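Putative NAD-dependent epimerase/dehydratase (Bacillus halodurans, PDB 3E8X) is of unknown function but binds NADP and is probably an epimerase or dehydratase of the atypical short-chain dehydrogenase/reductase type. Local coordinates at residues A[22-27]-A[44-49]; A[125-130]-A[206-211]; A[163-168]-A[215-220]; A[194-199]-A[220-225]. All blocks are in the same frame, centred on the assembly; numbering follows the deposited sequence. Where two conformers were deposited one is given.

Contact 1: A[22-27]-A[44-49]; sequences MRVLVV and KGHEPV
With CG anti to the carbonyl carbon in both residues (chi1 -70° in Arg23, -57° in Glu47), the two side chains leave the same face of the sheet and run obliquely across one another, while Val49, on that face too, sets its CG2 beneath the guanidinium. The setting is the first beta-alpha-beta crossover of a Rossmann fold: strand 23-27 and strand 47-49 run parallel, joined through helix 32-43, as is usual in nucleotide-binding domains. Backbone bonds zip the pair together, Glu47 N to Met22 O at 2.8 Å, then Val24 N to Glu47 O, Val49 N to Val24 O and Val26 N to Val49 O. The arginine shows how one long side chain can serve polar and apolar neighbours at once. A face of its guanidinium rests on a methyl group, Arg23 NH1 lying 3.3 Å from Val49 CG2. Glu47 OE1 sits at the edge, 3.7 Å from Arg23 NE, a long salt bridge with the two planes nearly perpendicular. A water bridges the same charges, accepting from NH1 and donating to OE1, while Asp68 forms a salt bridge with NH1 and Ser84 O accepts from NH2. Beyond Arg23, Leu25 CD1 packs on Val49 CG1 at 3.8 Å, and Val70 of strand 68-71 adjoins both residues. Pro48 points to the other face; it and Val26 both touch helix 32-43. Where strand 23-27 begins, His46 lies alongside Met22, a selenomethionine, and His46 ND1 accepts from Met22 N at 3.2 Å with an N-H...N angle of 167°.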
# COMPACT_ATOMS: atom_id res chain seq x y z
N MSE A 22 17.72 -0.21 26.14
CA MSE A 22 17.82 -0.30 24.70
C MSE A 22 18.03 1.08 24.06
O MSE A 22 17.57 2.08 24.58
CB MSE A 22 16.55 -0.93 24.16
CG MSE A 22 16.20 -2.27 24.81
SE MSE A 22 14.53 -2.88 24.05
CE MSE A 22 15.23 -4.23 22.78
N ARG A 23 18.78 1.10 22.96
CA ARG A 23 18.85 2.25 22.10
C ARG A 23 17.66 2.16 21.15
O ARG A 23 17.59 1.28 20.31
CB ARG A 23 20.16 2.31 21.33
CG ARG A 23 21.36 2.61 22.18
CD ARG A 23 22.55 3.13 21.35
NE ARG A 23 22.58 4.60 21.19
CZ ARG A 23 22.64 5.27 20.03
NH1 ARG A 23 22.70 6.59 20.05
NH2 ARG A 23 22.65 4.67 18.85
N VAL A 24 16.72 3.07 21.33
CA VAL A 24 15.46 3.03 20.61
C VAL A 24 15.43 4.23 19.65
O VAL A 24 15.44 5.39 20.10
CB VAL A 24 14.27 3.08 21.58
CG1 VAL A 24 12.98 2.86 20.86
CG2 VAL A 24 14.48 2.05 22.75
N LEU A 25 15.46 3.92 18.35
CA LEU A 25 15.22 4.90 17.31
C LEU A 25 13.74 5.24 17.28
O LEU A 25 12.90 4.37 17.04
CB LEU A 25 15.64 4.41 15.95
CG LEU A 25 15.55 5.40 14.78
CD1 LEU A 25 16.58 6.59 14.98
CD2 LEU A 25 15.80 4.59 13.48
N VAL A 26 13.44 6.52 17.51
CA VAL A 26 12.05 7.05 17.33
C VAL A 26 11.96 7.78 15.96
O VAL A 26 12.57 8.83 15.74
CB VAL A 26 11.63 7.93 18.49
CG1 VAL A 26 10.12 8.34 18.33
CG2 VAL A 26 11.82 7.16 19.83
N VAL A 27 11.33 7.10 15.02
CA VAL A 27 11.09 7.63 13.67
C VAL A 27 9.84 8.51 13.80
O VAL A 27 8.82 8.11 14.36
CB VAL A 27 10.91 6.50 12.64
CG1 VAL A 27 10.59 7.04 11.22
CG2 VAL A 27 12.14 5.58 12.65
N LYS A 44 12.30 5.08 31.60
CA LYS A 44 12.33 3.62 31.69
C LYS A 44 13.77 3.07 31.61
O LYS A 44 13.97 1.87 31.70
CB LYS A 44 11.52 3.02 30.54
CG LYS A 44 10.04 3.04 30.73
CD LYS A 44 9.67 2.12 31.80
CE LYS A 44 8.21 1.85 31.84
NZ LYS A 44 8.02 0.77 32.89
N GLY A 45 14.76 3.94 31.44
CA GLY A 45 16.17 3.52 31.34
C GLY A 45 16.70 3.26 29.94
O GLY A 45 17.82 2.77 29.78
N HIS A 46 15.90 3.60 28.92
CA HIS A 46 16.29 3.43 27.53
C HIS A 46 17.00 4.67 27.03
O HIS A 46 17.03 5.69 27.70
CB HIS A 46 15.08 3.07 26.64
CG HIS A 46 14.34 1.88 27.15
ND1 HIS A 46 14.97 0.68 27.43
CD2 HIS A 46 13.04 1.70 27.49
CE1 HIS A 46 14.08 -0.18 27.89
NE2 HIS A 46 12.90 0.41 27.93
N GLU A 47 17.67 4.51 25.91
CA GLU A 47 18.33 5.61 25.23
C GLU A 47 17.54 5.94 23.97
O GLU A 47 17.66 5.27 22.98
CB GLU A 47 19.78 5.25 24.92
CG GLU A 47 20.54 4.88 26.15
CD GLU A 47 22.03 5.07 26.04
OE1 GLU A 47 22.59 4.99 24.91
OE2 GLU A 47 22.66 5.28 27.09
N PRO A 48 16.69 7.00 24.04
CA PRO A 48 15.95 7.40 22.87
C PRO A 48 16.80 8.20 21.88
O PRO A 48 17.50 9.17 22.25
CB PRO A 48 14.78 8.26 23.43
CG PRO A 48 14.90 8.19 24.89
CD PRO A 48 16.33 7.87 25.19
N VAL A 49 16.76 7.75 20.62
CA VAL A 49 17.47 8.36 19.52
C VAL A 49 16.39 8.97 18.67
O VAL A 49 15.56 8.26 18.12
CB VAL A 49 18.36 7.33 18.73
CG1 VAL A 49 19.04 8.01 17.50
CG2 VAL A 49 19.42 6.64 19.68
O HOH W 1 22.40 7.32 22.79

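Contact 2: A[125-130]-A[206-211]; sequences RFIMVS and ELVDQQ
Leu207 O is gripped by two donors that come from opposite faces of its carbonyl plane: Arg125 NH2 at 2.9 Å from across the contact, and Gln210 N, which closes a type I turn from Leu207 to Gln210. The same guanidinium makes a second bond, Arg125 NE to Val208 O at 2.9 Å with an N-H...O angle of 162°. Both oxygens lie at the edge of the guanidinium, close to its plane, although each carbonyl is approached from above its own plane. A single arginine thus spans two successive carbonyls, fixing the rotation of its flat group. The bend at chi2 (60°) turns the chain so that its edge meets the turn, and Ile127 CD1 then sits over the centre of one guanidinium face. In the Rossmann fold this joins Arg125 and Ile127 of central strand 125-129 to the turn at the C-terminal end of helix 197-207; Ser130, just past the strand, touches NADP. The third guanidinium nitrogen, NH1, bonds to Thr166 OG1 and to Asp164 O on the neighbouring strand, which makes the arginine a buried clasp among three backbone carbonyls and a hydroxyl. A leucine in place of Arg125 would probably leave Val208 O without this donor and Leu207 O with Gln210 N alone of the two, weakening the polar tie between turn and strand. Apolar contacts continue the seam. Ile127 CD1 touches Leu207 CD1 at 4.0 Å, the two side chains meeting at a slant, and Ile127 CG1 meets Val208 CG2 at 4.1 Å, crossing at about a right angle.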
# COMPACT_ATOMS: atom_id res chain seq x y z
N ARG A 125 13.53 -5.76 17.23
CA ARG A 125 12.38 -5.18 17.93
C ARG A 125 11.80 -3.97 17.20
O ARG A 125 12.49 -3.00 16.93
CB ARG A 125 12.79 -4.85 19.37
CG ARG A 125 11.63 -4.45 20.28
CD ARG A 125 10.57 -5.54 20.41
NE ARG A 125 9.58 -5.31 21.48
CZ ARG A 125 8.28 -5.54 21.35
NH1 ARG A 125 7.79 -6.02 20.23
NH2 ARG A 125 7.46 -5.30 22.34
N PHE A 126 10.51 -4.07 16.87
CA PHE A 126 9.83 -3.06 16.10
C PHE A 126 8.43 -2.79 16.69
O PHE A 126 7.59 -3.70 16.79
CB PHE A 126 9.74 -3.51 14.64
CG PHE A 126 9.42 -2.40 13.66
CD1 PHE A 126 10.38 -1.95 12.77
CD2 PHE A 126 8.14 -1.84 13.61
CE1 PHE A 126 10.09 -0.94 11.87
CE2 PHE A 126 7.85 -0.81 12.71
CZ PHE A 126 8.83 -0.36 11.84
N ILE A 127 8.19 -1.54 17.06
CA ILE A 127 6.86 -1.10 17.52
C ILE A 127 6.24 -0.15 16.48
O ILE A 127 6.79 0.91 16.15
CB ILE A 127 6.95 -0.37 18.91
CG1 ILE A 127 8.01 -1.06 19.84
CG2 ILE A 127 5.51 -0.18 19.54
CD1 ILE A 127 7.75 -2.48 20.14
N MSE A 128 5.09 -0.56 15.94
CA MSE A 128 4.31 0.23 15.05
C MSE A 128 3.22 1.00 15.81
O MSE A 128 2.45 0.43 16.59
CB MSE A 128 3.66 -0.68 14.03
CG MSE A 128 2.60 -0.02 13.20
SE MSE A 128 3.52 1.21 11.99
CE MSE A 128 4.28 0.02 10.70
N VAL A 129 3.17 2.31 15.58
CA VAL A 129 2.05 3.15 16.02
C VAL A 129 1.10 3.25 14.84
O VAL A 129 1.36 3.93 13.88
CB VAL A 129 2.50 4.54 16.51
CG1 VAL A 129 1.33 5.35 17.03
CG2 VAL A 129 3.59 4.37 17.57
N SER A 130 0.01 2.53 14.96
CA SER A 130 -0.98 2.43 13.95
C SER A 130 -2.24 3.20 14.38
O SER A 130 -2.14 4.32 14.88
CB SER A 130 -1.27 0.93 13.71
OG SER A 130 -2.14 0.75 12.65
N GLU A 206 6.14 1.28 27.88
CA GLU A 206 5.95 0.20 28.84
C GLU A 206 6.29 -1.15 28.20
O GLU A 206 6.83 -2.04 28.87
CB GLU A 206 4.50 0.18 29.36
CG GLU A 206 4.25 -0.78 30.50
CD GLU A 206 4.97 -0.40 31.80
OE1 GLU A 206 5.43 0.75 31.97
OE2 GLU A 206 5.03 -1.26 32.69
N LEU A 207 5.99 -1.29 26.90
CA LEU A 207 6.08 -2.61 26.25
C LEU A 207 7.31 -2.84 25.36
O LEU A 207 7.57 -3.95 24.94
CB LEU A 207 4.74 -2.92 25.51
CG LEU A 207 4.18 -2.06 24.36
CD1 LEU A 207 5.05 -2.15 23.14
CD2 LEU A 207 2.78 -2.59 24.05
N VAL A 208 8.15 -1.83 25.18
CA VAL A 208 9.24 -1.94 24.25
C VAL A 208 10.21 -3.10 24.60
O VAL A 208 10.72 -3.80 23.70
CB VAL A 208 9.94 -0.56 24.00
CG1 VAL A 208 10.73 -0.14 25.22
CG2 VAL A 208 10.82 -0.64 22.73
N ASP A 209 10.43 -3.36 25.87
CA ASP A 209 11.33 -4.40 26.27
C ASP A 209 10.59 -5.61 26.80
O ASP A 209 11.22 -6.45 27.40
CB ASP A 209 12.33 -3.93 27.34
CG ASP A 209 11.65 -3.36 28.57
OD1 ASP A 209 10.40 -3.30 28.67
OD2 ASP A 209 12.40 -2.89 29.42
N GLN A 210 9.29 -5.71 26.56
CA GLN A 210 8.51 -6.86 27.01
C GLN A 210 8.35 -7.92 25.93
O GLN A 210 7.57 -7.76 24.99
CB GLN A 210 7.16 -6.38 27.56
CG GLN A 210 7.33 -5.36 28.67
CD GLN A 210 8.01 -5.90 29.92
OE1 GLN A 210 9.07 -5.42 30.37
NE2 GLN A 210 7.42 -6.92 30.49
N GLN A 211 9.09 -9.02 26.11
CA GLN A 211 9.15 -10.15 25.17
C GLN A 211 7.74 -10.76 24.96
O GLN A 211 7.40 -11.18 23.88
CB GLN A 211 10.21 -11.18 25.66
CG GLN A 211 10.26 -12.54 24.94
CD GLN A 211 11.43 -13.48 25.41
OE1 GLN A 211 11.34 -14.16 26.45
NE2 GLN A 211 12.51 -13.51 24.63

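Contact 3: A[163-168]-A[215-220]; sequences LDYTIV and GKTFEV
A parallel strand pair within the Rossmann-like sheet brings segment 163-168 beside segment 215-220, their strand axes 4.8 Å apart and only 9° from parallel. Three backbone bonds hold them, Gly215 N to Tyr165 O at 2.7 Å, Ile167 N to Lys216 O and Phe218 N to Ile167 O. At the entry to the pair, Tyr165 has CG between its backbone N and carbonyl carbon (chi1 68°), which swings the ring over Gly215. Gly215 CA lies above the Tyr165 ring, 4.0 Å from its centroid in a CH-pi contact, offset toward the rim. Tyr165 OH also reaches a water that donates to Gly215 O and hydrogen-bonds to Thr217 OG1 at 2.8 Å, tying ring, turn and strand through one molecule. A serine in place of Tyr165 would probably strip the cover from Gly215 and deprive that water of its phenolic partner. On the face that carries Ile167 and Thr217, the two side chains run side by side, Ile167 CD1 3.4 Å from Thr217 OG1. On the other face, Phe218 turns its edge to Thr166 CG2, and Phe218 CZ lies 4.0 Å from Val168 CG2, while Val168 CG1 meets Val220 CG1 at 3.7 Å. Helix 145-160 covers the Ile167 face, where Tyr165 and Thr217 both touch Lys159, and Val184 of strand 181-185 packs on Phe218 and Val220. Parallel strands with helices packed against the sheet are characteristic of the Rossmann-type alpha/beta fold, here in its C-terminal part.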
# COMPACT_ATOMS: atom_id res chain seq x y z
N LEU A 163 10.27 -9.65 11.96
CA LEU A 163 10.59 -8.84 13.13
C LEU A 163 9.81 -9.23 14.39
O LEU A 163 8.73 -9.79 14.33
CB LEU A 163 10.38 -7.36 12.80
CG LEU A 163 11.20 -6.75 11.66
CD1 LEU A 163 10.75 -5.27 11.44
CD2 LEU A 163 12.72 -6.84 11.90
N ASP A 164 10.38 -8.91 15.55
CA ASP A 164 9.71 -9.13 16.82
C ASP A 164 8.84 -7.90 17.07
O ASP A 164 9.25 -6.96 17.75
CB ASP A 164 10.72 -9.29 17.94
CG ASP A 164 11.42 -10.62 17.93
OD1 ASP A 164 10.94 -11.58 17.27
OD2 ASP A 164 12.46 -10.70 18.61
N TYR A 165 7.65 -7.91 16.50
CA TYR A 165 6.87 -6.70 16.39
C TYR A 165 5.83 -6.60 17.48
O TYR A 165 5.43 -7.60 18.06
CB TYR A 165 6.19 -6.57 14.99
CG TYR A 165 5.10 -7.58 14.69
CD1 TYR A 165 3.79 -7.37 15.12
CD2 TYR A 165 5.37 -8.76 13.97
CE1 TYR A 165 2.78 -8.30 14.86
CE2 TYR A 165 4.34 -9.71 13.71
CZ TYR A 165 3.06 -9.45 14.14
OH TYR A 165 2.05 -10.36 13.91
N THR A 166 5.37 -5.38 17.72
CA THR A 166 4.10 -5.12 18.43
C THR A 166 3.47 -3.95 17.68
O THR A 166 4.16 -2.96 17.39
CB THR A 166 4.30 -4.72 19.92
OG1 THR A 166 5.05 -5.73 20.59
CG2 THR A 166 2.93 -4.53 20.60
N ILE A 167 2.19 -4.10 17.37
CA ILE A 167 1.35 -3.08 16.73
C ILE A 167 0.29 -2.56 17.73
O ILE A 167 -0.57 -3.31 18.26
CB ILE A 167 0.60 -3.57 15.44
CG1 ILE A 167 1.60 -4.10 14.36
CG2 ILE A 167 -0.25 -2.46 14.84
CD1 ILE A 167 0.97 -5.07 13.32
N VAL A 168 0.43 -1.26 17.99
CA VAL A 168 -0.43 -0.47 18.90
C VAL A 168 -1.36 0.36 18.03
O VAL A 168 -0.91 1.20 17.28
CB VAL A 168 0.43 0.43 19.82
CG1 VAL A 168 -0.42 1.09 20.94
CG2 VAL A 168 1.58 -0.41 20.41
N GLY A 215 4.63 -10.12 18.65
CA GLY A 215 3.56 -10.68 17.81
C GLY A 215 2.16 -10.22 18.12
O GLY A 215 1.19 -10.69 17.52
N LYS A 216 2.03 -9.27 19.03
CA LYS A 216 0.74 -8.73 19.47
C LYS A 216 0.30 -7.52 18.70
O LYS A 216 1.07 -6.59 18.49
CB LYS A 216 0.81 -8.32 20.95
CG LYS A 216 1.16 -9.44 21.88
CD LYS A 216 0.04 -10.37 22.14
CE LYS A 216 0.57 -11.52 23.03
NZ LYS A 216 -0.56 -12.09 23.81
N THR A 217 -0.96 -7.55 18.24
CA THR A 217 -1.63 -6.39 17.68
C THR A 217 -2.82 -6.09 18.59
O THR A 217 -3.65 -6.98 18.83
CB THR A 217 -2.12 -6.62 16.20
OG1 THR A 217 -1.01 -6.96 15.38
CG2 THR A 217 -2.94 -5.40 15.62
N PHE A 218 -2.93 -4.85 19.06
CA PHE A 218 -4.08 -4.49 19.92
C PHE A 218 -4.49 -3.05 19.73
O PHE A 218 -3.67 -2.17 19.43
CB PHE A 218 -3.79 -4.82 21.44
CG PHE A 218 -2.71 -3.98 22.04
CD1 PHE A 218 -3.02 -2.81 22.72
CD2 PHE A 218 -1.37 -4.30 21.84
CE1 PHE A 218 -2.00 -1.99 23.24
CE2 PHE A 218 -0.36 -3.49 22.34
CZ PHE A 218 -0.68 -2.35 23.05
N GLU A 219 -5.77 -2.82 20.01
CA GLU A 219 -6.34 -1.46 20.07
C GLU A 219 -6.33 -0.94 21.53
O GLU A 219 -6.43 -1.72 22.47
CB GLU A 219 -7.75 -1.45 19.46
CG GLU A 219 -7.74 -1.89 17.98
CD GLU A 219 -9.13 -2.12 17.38
OE1 GLU A 219 -10.15 -1.73 18.02
OE2 GLU A 219 -9.18 -2.70 16.27
N VAL A 220 -6.14 0.37 21.69
CA VAL A 220 -6.00 0.97 23.02
C VAL A 220 -6.76 2.29 23.13
O VAL A 220 -6.62 3.17 22.26
CB VAL A 220 -4.50 1.06 23.48
CG1 VAL A 220 -3.62 1.94 22.56
CG2 VAL A 220 -4.42 1.42 24.99
O HOH W 2 -0.41 -9.65 15.41

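Contact 4: A[194-199]-A[220-225]; sequences SITRHD and VLNGDT. With NAP (NADP nicotinamide-adenine-dinucleotide phosphate), chain B.
Short strand 195-196 meets strand 220-223 at Ile195 and Asn222, whose CA atoms are 4.8 Å apart, and one backbone bond links them here, Asn222 N to Ser194 O at 3.0 Å. This corner of the Rossmann-like fold holds the N-terminus of helix 197-207, with Thr196 as N-cap: its OG1 accepts from Asp199 N, and the same hydroxyl, Thr196 OG1, donates to Asp199 OD2 at 2.7 Å. Asn222 reads both parts of that cap with its amide. Its first torsion (chi1 -83°) and the turn at chi2 together put Asn222 OD1 2.9 Å from Thr196 N, and Asn222 ND2 gives its hydrogen to Asp199 OD2 at 2.7 Å. The bond to the carboxylate is fairly straight at 165° and lies near the amide plane, yet it arrives from above the carboxylate plane, the two groups standing nearly perpendicular. Thr196 OG1 comes in from the opposite face, so that OD2 is clasped between hydroxyl and amide. Thr179 N is a further donor to OD2 and Gly180 N bonds OD1, and this concentration of donors would be expected to favour the charged carboxylate. Beside the polar cluster Ile195 packs on Val220, Ile195 CD1 lying 3.8 Å from Val220 CG2, with Val182 of strand 181-185 close to both. Right after the cap comes Arg197, the first residue of the helix, whose extended chain binds NADP. Arg197 NE meets the nicotinamide-side phosphate oxygen O1N of NADP at 2.6 Å with an N-H...O angle of 163°, while NH2 adds only a weak bond to that oxygen.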
# COMPACT_ATOMS: atom_id res chain seq x y z
N SER A 194 -11.70 8.15 23.45
CA SER A 194 -10.44 8.68 22.93
C SER A 194 -9.28 8.13 23.74
O SER A 194 -9.48 7.43 24.74
CB SER A 194 -10.44 10.20 23.09
OG SER A 194 -10.72 10.85 21.89
N ILE A 195 -8.05 8.48 23.35
CA ILE A 195 -6.91 8.24 24.21
C ILE A 195 -5.97 9.45 24.11
O ILE A 195 -5.77 9.98 23.03
CB ILE A 195 -6.14 6.87 23.89
CG1 ILE A 195 -5.02 6.62 24.94
CG2 ILE A 195 -5.59 6.78 22.39
CD1 ILE A 195 -4.50 5.19 24.96
N THR A 196 -5.41 9.87 25.24
CA THR A 196 -4.47 10.97 25.22
C THR A 196 -3.16 10.53 24.54
O THR A 196 -2.75 9.38 24.61
CB THR A 196 -4.20 11.61 26.61
OG1 THR A 196 -3.38 10.76 27.42
CG2 THR A 196 -5.50 11.97 27.33
N ARG A 197 -2.52 11.45 23.85
CA ARG A 197 -1.21 11.18 23.28
C ARG A 197 -0.14 10.81 24.34
O ARG A 197 0.79 10.03 24.06
CB ARG A 197 -0.77 12.38 22.44
CG ARG A 197 -1.55 12.56 21.16
CD ARG A 197 -1.00 13.72 20.33
NE ARG A 197 -1.57 13.75 18.99
CZ ARG A 197 -2.75 14.25 18.69
NH1 ARG A 197 -3.49 14.84 19.62
NH2 ARG A 197 -3.19 14.20 17.45
N HIS A 198 -0.25 11.40 25.54
CA HIS A 198 0.63 11.08 26.67
C HIS A 198 0.54 9.59 26.98
O HIS A 198 1.54 8.93 27.17
CB HIS A 198 0.25 11.84 27.94
CG HIS A 198 0.79 13.22 28.04
ND1 HIS A 198 2.13 13.48 28.23
CD2 HIS A 198 0.16 14.43 28.01
CE1 HIS A 198 2.30 14.80 28.29
NE2 HIS A 198 1.13 15.39 28.18
N ASP A 199 -0.68 9.08 27.04
CA ASP A 199 -0.93 7.73 27.44
C ASP A 199 -0.51 6.73 26.38
O ASP A 199 -0.03 5.67 26.72
CB ASP A 199 -2.40 7.55 27.86
CG ASP A 199 -2.73 8.22 29.20
OD1 ASP A 199 -1.90 8.09 30.15
OD2 ASP A 199 -3.85 8.83 29.30
N VAL A 220 -6.14 0.37 21.69
CA VAL A 220 -6.00 0.97 23.02
C VAL A 220 -6.76 2.29 23.13
O VAL A 220 -6.62 3.17 22.26
CB VAL A 220 -4.50 1.06 23.48
CG1 VAL A 220 -3.62 1.94 22.56
CG2 VAL A 220 -4.42 1.42 24.99
N LEU A 221 -7.63 2.38 24.16
CA LEU A 221 -8.39 3.57 24.52
C LEU A 221 -8.04 3.98 25.95
O LEU A 221 -7.44 3.21 26.69
CB LEU A 221 -9.91 3.29 24.41
CG LEU A 221 -10.40 2.79 23.02
CD1 LEU A 221 -11.89 2.43 23.02
CD2 LEU A 221 -10.07 3.79 21.91
N ASN A 222 -8.39 5.21 26.36
CA ASN A 222 -8.36 5.50 27.81
C ASN A 222 -9.48 4.69 28.43
O ASN A 222 -10.50 4.43 27.81
CB ASN A 222 -8.49 7.00 28.18
CG ASN A 222 -7.15 7.78 28.10
OD1 ASN A 222 -7.07 8.74 27.37
ND2 ASN A 222 -6.12 7.37 28.89
N GLY A 223 -9.28 4.31 29.68
CA GLY A 223 -10.18 3.43 30.42
C GLY A 223 -9.80 3.42 31.89
O GLY A 223 -9.38 4.46 32.44
N ASP A 224 -9.87 2.26 32.52
CA ASP A 224 -9.77 2.17 33.96
C ASP A 224 -8.61 1.36 34.52
O ASP A 224 -8.40 1.33 35.73
CB ASP A 224 -11.07 1.61 34.48
CG ASP A 224 -12.22 2.62 34.36
OD1 ASP A 224 -11.97 3.86 34.44
OD2 ASP A 224 -13.37 2.18 34.16
N THR A 225 -7.84 0.71 33.66
CA THR A 225 -6.82 -0.18 34.12
C THR A 225 -5.47 0.51 33.99
O THR A 225 -5.12 1.03 32.94
CB THR A 225 -6.80 -1.48 33.30
OG1 THR A 225 -8.12 -2.00 33.19
CG2 THR A 225 -5.85 -2.50 33.90
PA NAP B . 2.27 14.14 14.43
O1A NAP B . 1.74 14.58 13.06
O2A NAP B . 2.32 15.13 15.57
O5B NAP B . 3.70 13.43 14.16
C5B NAP B . 4.19 13.10 12.85
C4B NAP B . 5.69 13.32 12.69
O4B NAP B . 6.07 12.71 11.44
C3B NAP B . 6.15 14.80 12.62
O3B NAP B . 7.11 15.17 13.63
C2B NAP B . 6.81 14.93 11.26
O2B NAP B . 7.98 15.79 11.19
C1B NAP B . 7.18 13.47 10.96
N9A NAP B . 7.47 13.31 9.52
C8A NAP B . 6.70 13.71 8.49
N7A NAP B . 7.34 13.43 7.34
C5A NAP B . 8.51 12.85 7.65
C6A NAP B . 9.58 12.35 6.91
N6A NAP B . 9.55 12.39 5.56
N1A NAP B . 10.67 11.83 7.52
C2A NAP B . 10.72 11.79 8.86
N3A NAP B . 9.71 12.27 9.61
C4A NAP B . 8.60 12.79 9.03
O3 NAP B . 1.33 12.88 14.91
PN NAP B . 0.98 12.40 16.43
O1N NAP B . -0.24 13.17 16.85
O2N NAP B . 2.30 12.33 17.16
O5D NAP B . 0.36 10.93 16.25
C5D NAP B . 1.20 9.80 16.02
C4D NAP B . 0.50 8.92 15.00
O4D NAP B . -0.74 8.42 15.49
C3D NAP B . 0.17 9.69 13.73
O3D NAP B . 1.32 9.69 12.87
C2D NAP B . -1.10 9.01 13.20
O2D NAP B . -0.86 8.18 12.09
C1D NAP B . -1.61 8.14 14.38
N1N NAP B . -3.04 8.31 14.76
C2N NAP B . -3.62 9.53 14.86
C3N NAP B . -4.98 9.65 15.24
C7N NAP B . -5.67 10.98 15.40
O7N NAP B . -6.73 11.03 16.05
N7N NAP B . -5.08 12.08 14.88
C4N NAP B . -5.71 8.49 15.52
C5N NAP B . -5.09 7.26 15.42
C6N NAP B . -3.75 7.21 15.04
P2B NAP B . 7.97 17.42 11.34
O1X NAP B . 8.08 17.70 12.82
O2X NAP B . 9.21 17.86 10.57
O3X NAP B . 6.62 17.82 10.78

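In the fold
From the N terminus, contact 1 closes first: the short loop through helix 32-43 returns strand 47-52 to the side of strand 23-27. The other three open later and interlock. Contact 2 starts on strand 125-129, contact 3 on strand 164-174 and contact 4 on strand 195-196; they close in the same order, at 206-211, 215-220 and 220-225, so each pair crosses. Contacts 3 and 4 share Val220 and strand 216-223; contacts 2 and 4 use opposite ends of helix 197-207. Contacts 1 and 2 touch through the Lys44-Glu206 salt bridge and His46 against Val208, linking the first crossover to the later helix over one continuous sheet.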